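Local structure of D-aminopeptidase (Bacillus subtilis, 1HI9) at residues A[103-112]-A[151-160]; A[119-127]-A[214-224]. The protein hydrolytically removes N-terminal residues from peptides containing D-amino acids, using two zinc ions per subunit inside the central chamber of a homodecamer. All coordinates share one frame; numbering follows the deposited sequence.

Interaction 1: A[103-112]-A[151-160]. With ZN (zinc ion), chain F.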
ATOM      1  N   TYR A 103       4.653  23.473 -27.703  1.00 33.23           N
ATOM      2  CA  TYR A 103       5.828  23.930 -26.984  1.00 33.13           C
ATOM      3  C   TYR A 103       5.486  24.865 -25.832  1.00 32.79           C
ATOM      4  O   TYR A 103       4.382  25.412 -25.740  1.00 31.64           O
ATOM      5  CB  TYR A 103       6.809  24.589 -27.950  1.00 33.39           C
ATOM      6  CG  TYR A 103       7.773  23.593 -28.569  1.00 33.86           C
ATOM      7  CD1 TYR A 103       7.312  22.409 -29.142  1.00 33.61           C
ATOM      8  CD2 TYR A 103       9.140  23.823 -28.559  1.00 33.00           C
ATOM      9  CE1 TYR A 103       8.198  21.475 -29.684  1.00 34.03           C
ATOM     10  CE2 TYR A 103      10.032  22.899 -29.100  1.00 34.85           C
ATOM     11  CZ  TYR A 103       9.560  21.733 -29.655  1.00 34.23           C
ATOM     12  OH  TYR A 103      10.455  20.825 -30.160  1.00 33.00           O
ATOM     13  N   HIS A 104       6.458  25.035 -24.947  1.00 33.99           N
ATOM     14  CA  HIS A 104       6.295  25.868 -23.759  1.00 33.47           C
ATOM     15  C   HIS A 104       7.502  26.763 -23.571  1.00 32.55           C
ATOM     16  O   HIS A 104       8.507  26.597 -24.241  1.00 32.60           O
ATOM     17  CB  HIS A 104       6.128  24.966 -22.528  1.00 31.65           C
ATOM     18  CG  HIS A 104       7.212  23.939 -22.401  1.00 29.86           C
ATOM     19  ND1 HIS A 104       8.474  24.239 -21.935  1.00 30.64           N
ATOM     20  CD2 HIS A 104       7.237  22.627 -22.734  1.00 29.75           C
ATOM     21  CE1 HIS A 104       9.231  23.157 -21.982  1.00 26.90           C
ATOM     22  NE2 HIS A 104       8.502  22.166 -22.464  1.00 31.53           N
ATOM     23  N   ALA A 105       7.384  27.700 -22.635  1.00 33.21           N
ATOM     24  CA  ALA A 105       8.448  28.636 -22.333  1.00 32.60           C
ATOM     25  C   ALA A 105       9.620  27.934 -21.660  1.00 32.83           C
ATOM     26  O   ALA A 105       9.448  26.898 -20.989  1.00 31.25           O
ATOM     27  CB  ALA A 105       7.919  29.728 -21.439  1.00 31.78           C
ATOM     28  N   ARG A 106      10.813  28.502 -21.841  1.00 32.43           N
ATOM     29  CA  ARG A 106      12.030  27.944 -21.242  1.00 32.49           C
ATOM     30  C   ARG A 106      12.012  28.193 -19.736  1.00 31.77           C
ATOM     31  O   ARG A 106      11.264  29.039 -19.244  1.00 32.41           O
ATOM     32  CB  ARG A 106      13.283  28.566 -21.888  1.00 33.74           C
ATOM     33  CG  ARG A 106      13.431  30.101 -21.759  1.00 35.12           C
ATOM     34  CD  ARG A 106      14.638  30.599 -22.559  1.00 37.46           C
ATOM     35  NE  ARG A 106      14.746  32.061 -22.644  1.00 39.72           N
ATOM     36  CZ  ARG A 106      15.362  32.832 -21.753  1.00 39.06           C
ATOM     37  NH1 ARG A 106      15.942  32.302 -20.682  1.00 38.59           N
ATOM     38  NH2 ARG A 106      15.395  34.141 -21.944  1.00 38.93           N
ATOM     39  N   ALA A 107      12.831  27.450 -19.009  1.00 32.26           N
ATOM     40  CA  ALA A 107      12.911  27.561 -17.553  1.00 32.30           C
ATOM     41  C   ALA A 107      13.211  28.969 -17.051  1.00 32.08           C
ATOM     42  O   ALA A 107      13.836  29.767 -17.747  1.00 32.29           O
ATOM     43  CB  ALA A 107      13.973  26.602 -17.030  1.00 33.04           C
ATOM     44  N   SER A 108      12.741  29.263 -15.844  1.00 33.04           N
ATOM     45  CA  SER A 108      12.986  30.542 -15.205  1.00 33.79           C
ATOM     46  C   SER A 108      12.278  31.750 -15.821  1.00 34.54           C
ATOM     47  O   SER A 108      12.593  32.882 -15.476  1.00 35.69           O
ATOM     48  CB  SER A 108      14.500  30.795 -15.166  1.00 35.19           C
ATOM     49  OG  SER A 108      15.178  29.700 -14.571  1.00 33.50           O
ATOM     50  N   THR A 109      11.332  31.528 -16.727  1.00 34.04           N
ATOM     51  CA  THR A 109      10.614  32.648 -17.331  1.00 33.38           C
ATOM     52  C   THR A 109       9.093  32.436 -17.234  1.00 34.77           C
ATOM     53  O   THR A 109       8.626  31.327 -16.948  1.00 34.13           O
ATOM     54  CB  THR A 109      10.999  32.830 -18.816  1.00 32.73           C
ATOM     55  OG1 THR A 109      10.479  31.742 -19.588  1.00 30.81           O
ATOM     56  CG2 THR A 109      12.519  32.865 -18.978  1.00 33.08           C
ATOM     57  N   PRO A 110       8.303  33.505 -17.452  1.00 34.66           N
ATOM     58  CA  PRO A 110       6.839  33.416 -17.393  1.00 35.07           C
ATOM     59  C   PRO A 110       6.356  32.408 -18.433  1.00 34.18           C
ATOM     60  O   PRO A 110       6.971  32.270 -19.483  1.00 34.27           O
ATOM     61  CB  PRO A 110       6.398  34.835 -17.736  1.00 36.23           C
ATOM     62  CG  PRO A 110       7.533  35.674 -17.230  1.00 35.42           C
ATOM     63  CD  PRO A 110       8.727  34.897 -17.693  1.00 35.07           C
ATOM     64  N   GLY A 111       5.255  31.723 -18.147  1.00 34.37           N
ATOM     65  CA  GLY A 111       4.742  30.733 -19.077  1.00 33.43           C
ATOM     66  C   GLY A 111       4.264  29.491 -18.345  1.00 34.03           C
ATOM     67  O   GLY A 111       4.896  29.023 -17.390  1.00 33.01           O
ATOM     68  N   VAL A 112       3.127  28.965 -18.782  1.00 33.04           N
ATOM     69  CA  VAL A 112       2.564  27.773 -18.172  1.00 31.18           C
ATOM     70  C   VAL A 112       3.542  26.595 -18.270  1.00 31.45           C
ATOM     71  O   VAL A 112       4.140  26.357 -19.319  1.00 29.84           O
ATOM     72  CB  VAL A 112       1.224  27.398 -18.842  1.00 30.05           C
ATOM     73  CG1 VAL A 112       1.445  27.108 -20.313  1.00 27.68           C
ATOM     74  CG2 VAL A 112       0.601  26.207 -18.127  1.00 30.10           C
ATOM     75  N   VAL A 151       5.766  27.573 -34.824  1.00 37.21           N
ATOM     76  CA  VAL A 151       5.896  27.163 -33.437  1.00 36.85           C
ATOM     77  C   VAL A 151       4.550  27.434 -32.767  1.00 37.36           C
ATOM     78  O   VAL A 151       4.063  28.562 -32.794  1.00 35.96           O
ATOM     79  CB  VAL A 151       7.006  27.969 -32.706  1.00 37.15           C
ATOM     80  CG1 VAL A 151       7.015  27.629 -31.221  1.00 36.02           C
ATOM     81  CG2 VAL A 151       8.372  27.651 -33.310  1.00 35.65           C
ATOM     82  N   ALA A 152       3.943  26.395 -32.191  1.00 36.56           N
ATOM     83  CA  ALA A 152       2.659  26.535 -31.515  1.00 36.10           C
ATOM     84  C   ALA A 152       2.791  26.170 -30.045  1.00 37.00           C
ATOM     85  O   ALA A 152       3.591  25.310 -29.669  1.00 37.40           O
ATOM     86  CB  ALA A 152       1.621  25.653 -32.174  1.00 37.10           C
ATOM     87  N   GLY A 153       1.998  26.834 -29.215  1.00 35.88           N
ATOM     88  CA  GLY A 153       2.032  26.587 -27.786  1.00 35.76           C
ATOM     89  C   GLY A 153       1.299  27.724 -27.107  1.00 36.10           C
ATOM     90  O   GLY A 153       0.325  28.244 -27.655  1.00 38.95           O
ATOM     91  N   ASP A 154       1.741  28.115 -25.918  1.00 35.03           N
ATOM     92  CA  ASP A 154       1.098  29.222 -25.223  1.00 35.49           C
ATOM     93  C   ASP A 154       1.654  30.538 -25.775  1.00 36.30           C
ATOM     94  O   ASP A 154       2.553  30.537 -26.614  1.00 33.64           O
ATOM     95  CB  ASP A 154       1.352  29.136 -23.713  1.00 35.81           C
ATOM     96  CG  ASP A 154       2.788  29.509 -23.332  1.00 35.41           C
ATOM     97  OD1 ASP A 154       3.734  29.036 -23.987  1.00 35.06           O
ATOM     98  OD2 ASP A 154       2.954  30.265 -22.371  1.00 33.38           O
ATOM     99  N   ASP A 155       1.118  31.657 -25.301  1.00 37.39           N
ATOM    100  CA  ASP A 155       1.558  32.960 -25.760  1.00 38.67           C
ATOM    101  C   ASP A 155       3.019  33.211 -25.436  1.00 38.96           C
ATOM    102  O   ASP A 155       3.699  33.861 -26.213  1.00 39.68           O
ATOM    103  CB  ASP A 155       0.688  34.058 -25.145  1.00 40.88           C
ATOM    104  CG  ASP A 155       0.806  34.129 -23.617  1.00 42.66           C
ATOM    105  OD1 ASP A 155       0.645  33.078 -22.944  1.00 42.32           O
ATOM    106  OD2 ASP A 155       1.048  35.248 -23.106  1.00 40.73           O
ATOM    107  N   ARG A 156       3.510  32.696 -24.308  1.00 39.58           N
ATOM    108  CA  ARG A 156       4.914  32.914 -23.947  1.00 40.49           C
ATOM    109  C   ARG A 156       5.895  32.148 -24.831  1.00 39.94           C
ATOM    110  O   ARG A 156       7.000  32.628 -25.107  1.00 39.30           O
ATOM    111  CB  ARG A 156       5.178  32.547 -22.483  1.00 42.49           C
ATOM    112  CG  ARG A 156       4.343  33.302 -21.460  1.00 46.06           C
ATOM    113  CD  ARG A 156       4.201  34.802 -21.725  1.00 49.30           C
ATOM    114  NE  ARG A 156       5.448  35.538 -21.691  1.00 53.48           N
ATOM    115  CZ  ARG A 156       5.648  36.724 -21.125  1.00 55.65           C
ATOM    116  NH1 ARG A 156       4.677  37.381 -20.491  1.00 56.28           N
ATOM    117  NH2 ARG A 156       6.855  37.257 -21.219  1.00 54.79           N
ATOM    118  N   ALA A 157       5.504  30.953 -25.262  1.00 39.29           N
ATOM    119  CA  ALA A 157       6.367  30.150 -26.125  1.00 37.89           C
ATOM    120  C   ALA A 157       6.425  30.823 -27.481  1.00 37.67           C
ATOM    121  O   ALA A 157       7.463  30.829 -28.140  1.00 36.95           O
ATOM    122  CB  ALA A 157       5.815  28.734 -26.264  1.00 36.57           C
ATOM    123  N   ALA A 158       5.300  31.397 -27.892  1.00 37.03           N
ATOM    124  CA  ALA A 158       5.225  32.069 -29.180  1.00 38.60           C
ATOM    125  C   ALA A 158       6.157  33.275 -29.177  1.00 37.86           C
ATOM    126  O   ALA A 158       6.905  33.488 -30.119  1.00 35.81           O
ATOM    127  CB  ALA A 158       3.788  32.507 -29.460  1.00 36.96           C
ATOM    128  N   LYS A 159       6.098  34.052 -28.098  1.00 40.24           N
ATOM    129  CA  LYS A 159       6.919  35.244 -27.946  1.00 42.23           C
ATOM    130  C   LYS A 159       8.388  34.854 -27.953  1.00 41.89           C
ATOM    131  O   LYS A 159       9.219  35.515 -28.580  1.00 40.11           O
ATOM    132  CB  LYS A 159       6.576  35.939 -26.631  1.00 46.28           C
ATOM    133  CG  LYS A 159       7.018  37.390 -26.531  1.00 52.37           C
ATOM    134  CD  LYS A 159       6.311  38.250 -27.585  1.00 58.06           C
ATOM    135  CE  LYS A 159       6.498  39.747 -27.321  1.00 60.02           C
ATOM    136  NZ  LYS A 159       5.868  40.165 -26.028  1.00 61.69           N
ATOM    137  N   GLU A 160       8.701  33.774 -27.241  1.00 41.26           N
ATOM    138  CA  GLU A 160      10.071  33.282 -27.161  1.00 42.28           C
ATOM    139  C   GLU A 160      10.555  32.866 -28.555  1.00 42.03           C
ATOM    140  O   GLU A 160      11.690  33.151 -28.936  1.00 41.89           O
ATOM    141  CB  GLU A 160      10.145  32.112 -26.168  1.00 41.90           C
ATOM    142  CG  GLU A 160      11.480  31.392 -26.099  1.00 41.37           C
ATOM    143  CD  GLU A 160      11.514  30.317 -25.005  1.00 43.78           C
ATOM    144  OE1 GLU A 160      12.385  29.423 -25.074  1.00 43.88           O
ATOM    145  OE2 GLU A 160      10.680  30.363 -24.071  1.00 43.29           O
TER
HETATM  146 ZN    ZN F 300       9.182  20.537 -23.189  1.00 31.80          ZN
HETATM  147  O   HOH W   1      10.366  32.439 -22.344  1.00 35.26           O
HETATM  148  O   HOH W   2       9.708  18.896 -21.986  1.00 28.83           O

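Interaction 2: A[119-127]-A[214-224]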
ATOM      1  N   PHE A 119      13.413  19.396 -14.576  1.00 37.60           N
ATOM      2  CA  PHE A 119      13.098  20.418 -13.582  1.00 38.53           C
ATOM      3  C   PHE A 119      14.358  21.087 -13.058  1.00 38.85           C
ATOM      4  O   PHE A 119      14.341  22.258 -12.678  1.00 38.80           O
ATOM      5  CB  PHE A 119      12.330  19.797 -12.407  1.00 38.63           C
ATOM      6  CG  PHE A 119      10.948  19.309 -12.772  1.00 41.44           C
ATOM      7  CD1 PHE A 119      10.494  18.060 -12.332  1.00 42.83           C
ATOM      8  CD2 PHE A 119      10.095  20.101 -13.539  1.00 41.57           C
ATOM      9  CE1 PHE A 119       9.216  17.601 -12.659  1.00 41.88           C
ATOM     10  CE2 PHE A 119       8.814  19.657 -13.874  1.00 42.34           C
ATOM     11  CZ  PHE A 119       8.373  18.404 -13.429  1.00 42.83           C
ATOM     12  N   GLY A 120      15.456  20.339 -13.060  1.00 37.93           N
ATOM     13  CA  GLY A 120      16.705  20.865 -12.546  1.00 37.35           C
ATOM     14  C   GLY A 120      17.448  21.960 -13.296  1.00 36.75           C
ATOM     15  O   GLY A 120      18.351  22.575 -12.727  1.00 36.89           O
ATOM     16  N   VAL A 121      17.111  22.228 -14.552  1.00 35.67           N
ATOM     17  CA  VAL A 121      17.856  23.267 -15.247  1.00 37.17           C
ATOM     18  C   VAL A 121      17.193  24.629 -15.152  1.00 38.01           C
ATOM     19  O   VAL A 121      15.960  24.752 -15.204  1.00 38.01           O
ATOM     20  CB  VAL A 121      18.081  22.953 -16.747  1.00 37.20           C
ATOM     21  CG1 VAL A 121      18.525  21.514 -16.930  1.00 37.96           C
ATOM     22  CG2 VAL A 121      16.831  23.251 -17.534  1.00 40.67           C
ATOM     23  N   ARG A 122      18.014  25.658 -14.994  1.00 36.81           N
ATOM     24  CA  ARG A 122      17.498  27.016 -14.926  1.00 37.17           C
ATOM     25  C   ARG A 122      17.674  27.697 -16.265  1.00 35.81           C
ATOM     26  O   ARG A 122      16.794  28.432 -16.697  1.00 34.80           O
ATOM     27  CB  ARG A 122      18.206  27.812 -13.836  1.00 38.63           C
ATOM     28  CG  ARG A 122      17.520  27.719 -12.492  1.00 41.09           C
ATOM     29  CD  ARG A 122      18.269  28.527 -11.484  1.00 43.50           C
ATOM     30  NE  ARG A 122      18.407  29.940 -11.861  1.00 46.78           N
ATOM     31  CZ  ARG A 122      17.453  30.854 -11.717  1.00 47.20           C
ATOM     32  NH1 ARG A 122      16.276  30.517 -11.208  1.00 49.98           N
ATOM     33  NH2 ARG A 122      17.684  32.111 -12.055  1.00 46.93           N
ATOM     34  N   HIS A 123      18.809  27.446 -16.915  1.00 34.84           N
ATOM     35  CA  HIS A 123      19.091  28.031 -18.223  1.00 35.80           C
ATOM     36  C   HIS A 123      20.010  27.155 -19.072  1.00 36.21           C
ATOM     37  O   HIS A 123      20.871  26.441 -18.559  1.00 36.63           O
ATOM     38  CB  HIS A 123      19.775  29.405 -18.092  1.00 36.89           C
ATOM     39  CG  HIS A 123      18.912  30.474 -17.501  1.00 35.32           C
ATOM     40  ND1 HIS A 123      19.135  31.004 -16.249  1.00 33.85           N
ATOM     41  CD2 HIS A 123      17.814  31.102 -17.985  1.00 36.05           C
ATOM     42  CE1 HIS A 123      18.209  31.910 -15.982  1.00 33.92           C
ATOM     43  NE2 HIS A 123      17.395  31.988 -17.021  1.00 36.44           N
ATOM     44  N   PHE A 124      19.806  27.229 -20.380  1.00 36.84           N
ATOM     45  CA  PHE A 124      20.628  26.542 -21.361  1.00 37.02           C
ATOM     46  C   PHE A 124      21.318  27.685 -22.107  1.00 39.48           C
ATOM     47  O   PHE A 124      20.710  28.737 -22.334  1.00 39.18           O
ATOM     48  CB  PHE A 124      19.766  25.764 -22.357  1.00 38.02           C
ATOM     49  CG  PHE A 124      19.402  24.374 -21.910  1.00 38.86           C
ATOM     50  CD1 PHE A 124      18.290  23.723 -22.457  1.00 38.89           C
ATOM     51  CD2 PHE A 124      20.177  23.701 -20.975  1.00 38.16           C
ATOM     52  CE1 PHE A 124      17.955  22.428 -22.069  1.00 37.51           C
ATOM     53  CE2 PHE A 124      19.851  22.413 -20.584  1.00 39.03           C
ATOM     54  CZ  PHE A 124      18.739  21.771 -21.133  1.00 37.81           C
ATOM     55  N   TYR A 125      22.575  27.495 -22.490  1.00 41.63           N
ATOM     56  CA  TYR A 125      23.303  28.521 -23.226  1.00 41.18           C
ATOM     57  C   TYR A 125      24.093  27.921 -24.385  1.00 42.55           C
ATOM     58  O   TYR A 125      24.789  26.907 -24.248  1.00 40.81           O
ATOM     59  CB  TYR A 125      24.299  29.268 -22.320  1.00 42.31           C
ATOM     60  CG  TYR A 125      23.710  30.130 -21.226  1.00 41.53           C
ATOM     61  CD1 TYR A 125      23.626  29.665 -19.913  1.00 41.32           C
ATOM     62  CD2 TYR A 125      23.245  31.416 -21.503  1.00 42.32           C
ATOM     63  CE1 TYR A 125      23.095  30.459 -18.902  1.00 42.30           C
ATOM     64  CE2 TYR A 125      22.709  32.219 -20.504  1.00 41.51           C
ATOM     65  CZ  TYR A 125      22.638  31.731 -19.201  1.00 42.70           C
ATOM     66  OH  TYR A 125      22.127  32.507 -18.183  1.00 44.76           O
ATOM     67  N   ILE A 126      23.972  28.565 -25.533  1.00 43.14           N
ATOM     68  CA  ILE A 126      24.713  28.170 -26.713  1.00 43.58           C
ATOM     69  C   ILE A 126      25.508  29.423 -27.054  1.00 44.95           C
ATOM     70  O   ILE A 126      24.972  30.359 -27.649  1.00 43.51           O
ATOM     71  CB  ILE A 126      23.785  27.790 -27.878  1.00 42.23           C
ATOM     72  CG1 ILE A 126      23.068  26.483 -27.561  1.00 41.92           C
ATOM     73  CG2 ILE A 126      24.605  27.600 -29.156  1.00 40.46           C
ATOM     74  CD1 ILE A 126      24.022  25.299 -27.372  1.00 41.72           C
ATOM     75  N   ASN A 127      26.775  29.437 -26.638  1.00 46.45           N
ATOM     76  CA  ASN A 127      27.655  30.586 -26.848  1.00 49.22           C
ATOM     77  C   ASN A 127      27.057  31.837 -26.181  1.00 49.80           C
ATOM     78  O   ASN A 127      26.852  32.873 -26.818  1.00 50.80           O
ATOM     79  CB  ASN A 127      27.872  30.830 -28.348  1.00 49.42           C
ATOM     80  CG  ASN A 127      29.063  30.068 -28.902  1.00 50.41           C
ATOM     81  OD1 ASN A 127      29.287  28.904 -28.565  1.00 49.73           O
ATOM     82  ND2 ASN A 127      29.825  30.718 -29.772  1.00 51.09           N
ATOM     83  N   PRO A 214      26.736  28.024 -34.062  1.00 49.22           N
ATOM     84  CA  PRO A 214      28.185  28.223 -34.164  1.00 49.73           C
ATOM     85  C   PRO A 214      28.858  26.917 -34.587  1.00 51.42           C
ATOM     86  O   PRO A 214      28.301  25.838 -34.389  1.00 50.41           O
ATOM     87  CB  PRO A 214      28.580  28.615 -32.743  1.00 50.18           C
ATOM     88  CG  PRO A 214      27.348  29.292 -32.218  1.00 49.84           C
ATOM     89  CD  PRO A 214      26.241  28.406 -32.730  1.00 48.34           C
ATOM     90  N   ASP A 215      30.059  27.018 -35.155  1.00 53.72           N
ATOM     91  CA  ASP A 215      30.816  25.850 -35.596  1.00 54.61           C
ATOM     92  C   ASP A 215      31.193  24.947 -34.429  1.00 54.02           C
ATOM     93  O   ASP A 215      30.970  23.742 -34.477  1.00 54.47           O
ATOM     94  CB  ASP A 215      32.091  26.289 -36.319  1.00 58.13           C
ATOM     95  CG  ASP A 215      31.820  26.831 -37.709  1.00 61.32           C
ATOM     96  OD1 ASP A 215      32.780  27.314 -38.361  1.00 63.90           O
ATOM     97  OD2 ASP A 215      30.655  26.768 -38.150  1.00 62.21           O
ATOM     98  N   ARG A 216      31.787  25.529 -33.393  1.00 53.22           N
ATOM     99  CA  ARG A 216      32.190  24.770 -32.209  1.00 51.99           C
ATOM    100  C   ARG A 216      31.509  25.410 -31.017  1.00 49.65           C
ATOM    101  O   ARG A 216      32.144  26.068 -30.197  1.00 48.91           O
ATOM    102  CB  ARG A 216      33.709  24.816 -32.027  1.00 53.43           C
ATOM    103  CG  ARG A 216      34.495  24.100 -33.119  1.00 56.76           C
ATOM    104  CD  ARG A 216      35.996  24.276 -32.913  1.00 58.77           C
ATOM    105  NE  ARG A 216      36.431  23.800 -31.595  1.00 61.34           N
ATOM    106  CZ  ARG A 216      36.430  22.523 -31.220  1.00 61.54           C
ATOM    107  NH1 ARG A 216      36.019  21.582 -32.062  1.00 61.69           N
ATOM    108  NH2 ARG A 216      36.842  22.188 -30.005  1.00 62.17           N
ATOM    109  N   PRO A 217      30.193  25.210 -30.905  1.00 47.52           N
ATOM    110  CA  PRO A 217      29.396  25.772 -29.818  1.00 46.27           C
ATOM    111  C   PRO A 217      29.810  25.363 -28.416  1.00 44.84           C
ATOM    112  O   PRO A 217      30.255  24.244 -28.177  1.00 44.57           O
ATOM    113  CB  PRO A 217      27.980  25.318 -30.165  1.00 46.34           C
ATOM    114  CG  PRO A 217      28.204  23.997 -30.812  1.00 46.63           C
ATOM    115  CD  PRO A 217      29.394  24.266 -31.709  1.00 47.60           C
ATOM    116  N   VAL A 218      29.674  26.306 -27.497  1.00 42.80           N
ATOM    117  CA  VAL A 218      29.988  26.063 -26.107  1.00 41.94           C
ATOM    118  C   VAL A 218      28.650  25.961 -25.394  1.00 42.44           C
ATOM    119  O   VAL A 218      27.876  26.927 -25.332  1.00 43.05           O
ATOM    120  CB  VAL A 218      30.799  27.218 -25.488  1.00 42.19           C
ATOM    121  CG1 VAL A 218      30.965  26.999 -23.995  1.00 39.94           C
ATOM    122  CG2 VAL A 218      32.162  27.314 -26.158  1.00 42.50           C
ATOM    123  N   LEU A 219      28.374  24.772 -24.869  1.00 40.50           N
ATOM    124  CA  LEU A 219      27.141  24.523 -24.154  1.00 38.69           C
ATOM    125  C   LEU A 219      27.315  24.883 -22.692  1.00 37.97           C
ATOM    126  O   LEU A 219      28.293  24.493 -22.066  1.00 39.27           O
ATOM    127  CB  LEU A 219      26.757  23.045 -24.266  1.00 39.42           C
ATOM    128  CG  LEU A 219      25.554  22.588 -23.423  1.00 40.19           C
ATOM    129  CD1 LEU A 219      24.328  23.403 -23.805  1.00 37.76           C
ATOM    130  CD2 LEU A 219      25.290  21.092 -23.644  1.00 37.84           C
ATOM    131  N   SER A 220      26.376  25.648 -22.158  1.00 37.68           N
ATOM    132  CA  SER A 220      26.413  26.026 -20.755  1.00 38.20           C
ATOM    133  C   SER A 220      25.053  25.676 -20.168  1.00 37.31           C
ATOM    134  O   SER A 220      24.011  25.966 -20.761  1.00 34.89           O
ATOM    135  CB  SER A 220      26.683  27.528 -20.586  1.00 38.21           C
ATOM    136  OG  SER A 220      28.054  27.827 -20.768  1.00 40.04           O
ATOM    137  N   ILE A 221      25.072  25.027 -19.013  1.00 35.99           N
ATOM    138  CA  ILE A 221      23.842  24.656 -18.350  1.00 35.48           C
ATOM    139  C   ILE A 221      23.906  25.128 -16.917  1.00 35.88           C
ATOM    140  O   ILE A 221      24.809  24.756 -16.175  1.00 35.70           O
ATOM    141  CB  ILE A 221      23.628  23.128 -18.331  1.00 34.90           C
ATOM    142  CG1 ILE A 221      23.728  22.570 -19.747  1.00 33.18           C
ATOM    143  CG2 ILE A 221      22.266  22.805 -17.712  1.00 32.69           C
ATOM    144  CD1 ILE A 221      23.617  21.088 -19.822  1.00 34.04           C
ATOM    145  N   GLU A 222      22.961  25.972 -16.537  1.00 37.07           N
ATOM    146  CA  GLU A 222      22.908  26.451 -15.169  1.00 37.29           C
ATOM    147  C   GLU A 222      21.843  25.609 -14.475  1.00 36.83           C
ATOM    148  O   GLU A 222      20.682  25.603 -14.893  1.00 36.90           O
ATOM    149  CB  GLU A 222      22.509  27.918 -15.133  1.00 38.20           C
ATOM    150  CG  GLU A 222      22.579  28.521 -13.746  1.00 42.43           C
ATOM    151  CD  GLU A 222      22.123  29.970 -13.717  1.00 43.14           C
ATOM    152  OE1 GLU A 222      22.668  30.790 -14.485  1.00 44.54           O
ATOM    153  OE2 GLU A 222      21.217  30.283 -12.923  1.00 46.27           O
ATOM    154  N   PHE A 223      22.237  24.892 -13.427  1.00 35.33           N
ATOM    155  CA  PHE A 223      21.309  24.045 -12.685  1.00 33.26           C
ATOM    156  C   PHE A 223      20.755  24.758 -11.454  1.00 34.23           C
ATOM    157  O   PHE A 223      21.304  25.766 -11.001  1.00 33.16           O
ATOM    158  CB  PHE A 223      22.007  22.744 -12.270  1.00 31.08           C
ATOM    159  CG  PHE A 223      22.452  21.905 -13.434  1.00 28.34           C
ATOM    160  CD1 PHE A 223      23.753  21.999 -13.921  1.00 26.49           C
ATOM    161  CD2 PHE A 223      21.557  21.038 -14.066  1.00 27.94           C
ATOM    162  CE1 PHE A 223      24.162  21.243 -15.025  1.00 27.49           C
ATOM    163  CE2 PHE A 223      21.949  20.274 -15.176  1.00 28.97           C
ATOM    164  CZ  PHE A 223      23.258  20.375 -15.660  1.00 25.82           C
ATOM    165  N   ALA A 224      19.663  24.228 -10.914  1.00 34.01           N
ATOM    166  CA  ALA A 224      19.028  24.826  -9.745  1.00 34.74           C
ATOM    167  C   ALA A 224      19.911  24.791  -8.498  1.00 35.43           C
ATOM    168  O   ALA A 224      19.960  25.775  -7.756  1.00 36.15           O
ATOM    169  CB  ALA A 224      17.701  24.136  -9.467  1.00 33.70           C
TER

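Interaction 1: A[103-112]-A[151-160]
Glu-160, on the helix that begins at Asp-155, reaches the backbone of Arg-106 in a loop that carries a zinc ligand. The two segments follow neighbouring parallel strands of the mixed sheet, 97-103 and 148-152.

Two direct hydrogen bonds and a water bridge join the segments. Tyr-103 N donates to Ala-152 O in the carbonyl plane. Arg-106 N donates to the syn lone pair of Glu-160 OE2 at 2.9 Å. A water donates to Glu-160 OE2 at 2.7 Å and to Thr-109 OG1, which itself bonds Arg-106 O within the type II turn 106-109. The Glu-160 chain has CG anti to the backbone N (chi1 173°) and stays extended, which carries the carboxylate to the loop. Its other oxygen, Glu-160 OE1, lies along the Arg-106 side chain, 3.4 Å from Arg-106 CB. With an alanine here, Arg-106 N would probably lose its acceptor and the water its link to the helix.

Asp-154 is the N-cap of this helix. Its OD1 accepts from Ala-157 N, met from above the carboxylate plane, while OD2 is hydrogen-bonded to Thr-176 OG1, to which Val-112 N donates.

The remaining contacts are van der Waals packing. Ala-157 CB packs 3.7 Å from His-104 C. Val-112 CG1 lies 4.0 Å from Asp-154 CB. Arg-156, bent at chi2 and chi3, lays its guanidinium against Pro-110, whose CB sits over the centre of one face. Arg-156 CG touches Pro-110 O at 3.4 Å. At Gly-111 a side chain would run into Ala-105 CB.

The loop serves the metal site. Asp-8 and Glu-133 share the zinc with His-104, and His-115, the nucleophile, stacks on its ring. ND1 of His-104 donates almost straight (177°) to Ala-105 O, which fixes the ring's rotation, and His-104 NE2 binds the zinc at 1.9 Å.

Interaction 2: A[119-127]-A[214-224]
Glu-222 has CG anti to its own N (chi1 -174°) and an extended chain, while Arg-122 bends at chi3 (58°); the two side chains run side by side, pointing the same way, so that NE lies beside the carboxylate. They sit at a classic beta bulge between antiparallel strands 121-126 and 218-223 of the five-stranded sheet. Arg-122 and His-123 both face Glu-222, and Glu-222 O takes Arg-122 N at 2.7 Å and, weakly, His-123 N.

The salt bridge joins Arg-122 NE to Glu-222 OE2 at 3.0 Å. The oxygen lies in the guanidinium plane. Arg-122 NH2 of the second subunit makes a further long, weak ion pair with the same oxygen. The His-123 ring turns its edge to the carboxylate, and its buried ND1 has no partner in the model.

Beyond the bulge the ladder is regular. Tyr-125 and Ser-220 form a hydrogen-bonded pair, with their CB atoms 3.4 Å apart. The other face is apolar. Ile-221 CG2 meets Phe-124 CE2, at the ring edge, at 3.8 Å, and Ile-126 CD1 touches Leu-219 CD1. Helices 133-143 and 254-268 cover this face, through Leu-136 and Met-261.

At the far end Ile-126 CG2 rests on Pro-214 CD. Asn-127 closes the ladder twice: its N donates to Val-218 O, and Asn-127 OD1 accepts from Val-218 N at 2.8 Å.

Interaction 1 is buried. It lies where strands 97-103 and 148-152 of the mixed sheet run out into a loop and a helix beside the zinc. Interaction 2 is partly buried and joins two strands of the separate antiparallel sheet. In interaction 1 mainly side-chain oxygens grip backbone N-H groups; in interaction 2 a backbone ladder does most of the work, with a salt bridge at one end and an apolar face formed by Phe-124, Ile-126, Leu-219 and Ile-221. The two meet where the loop passes the bulge: Ser-108 OG probably bonds Arg-122 O at 3.0 Å, and Ala-107 CB packs on Val-121 O. Both contacts also reach the second subunit, which places this junction beside a decamer interface.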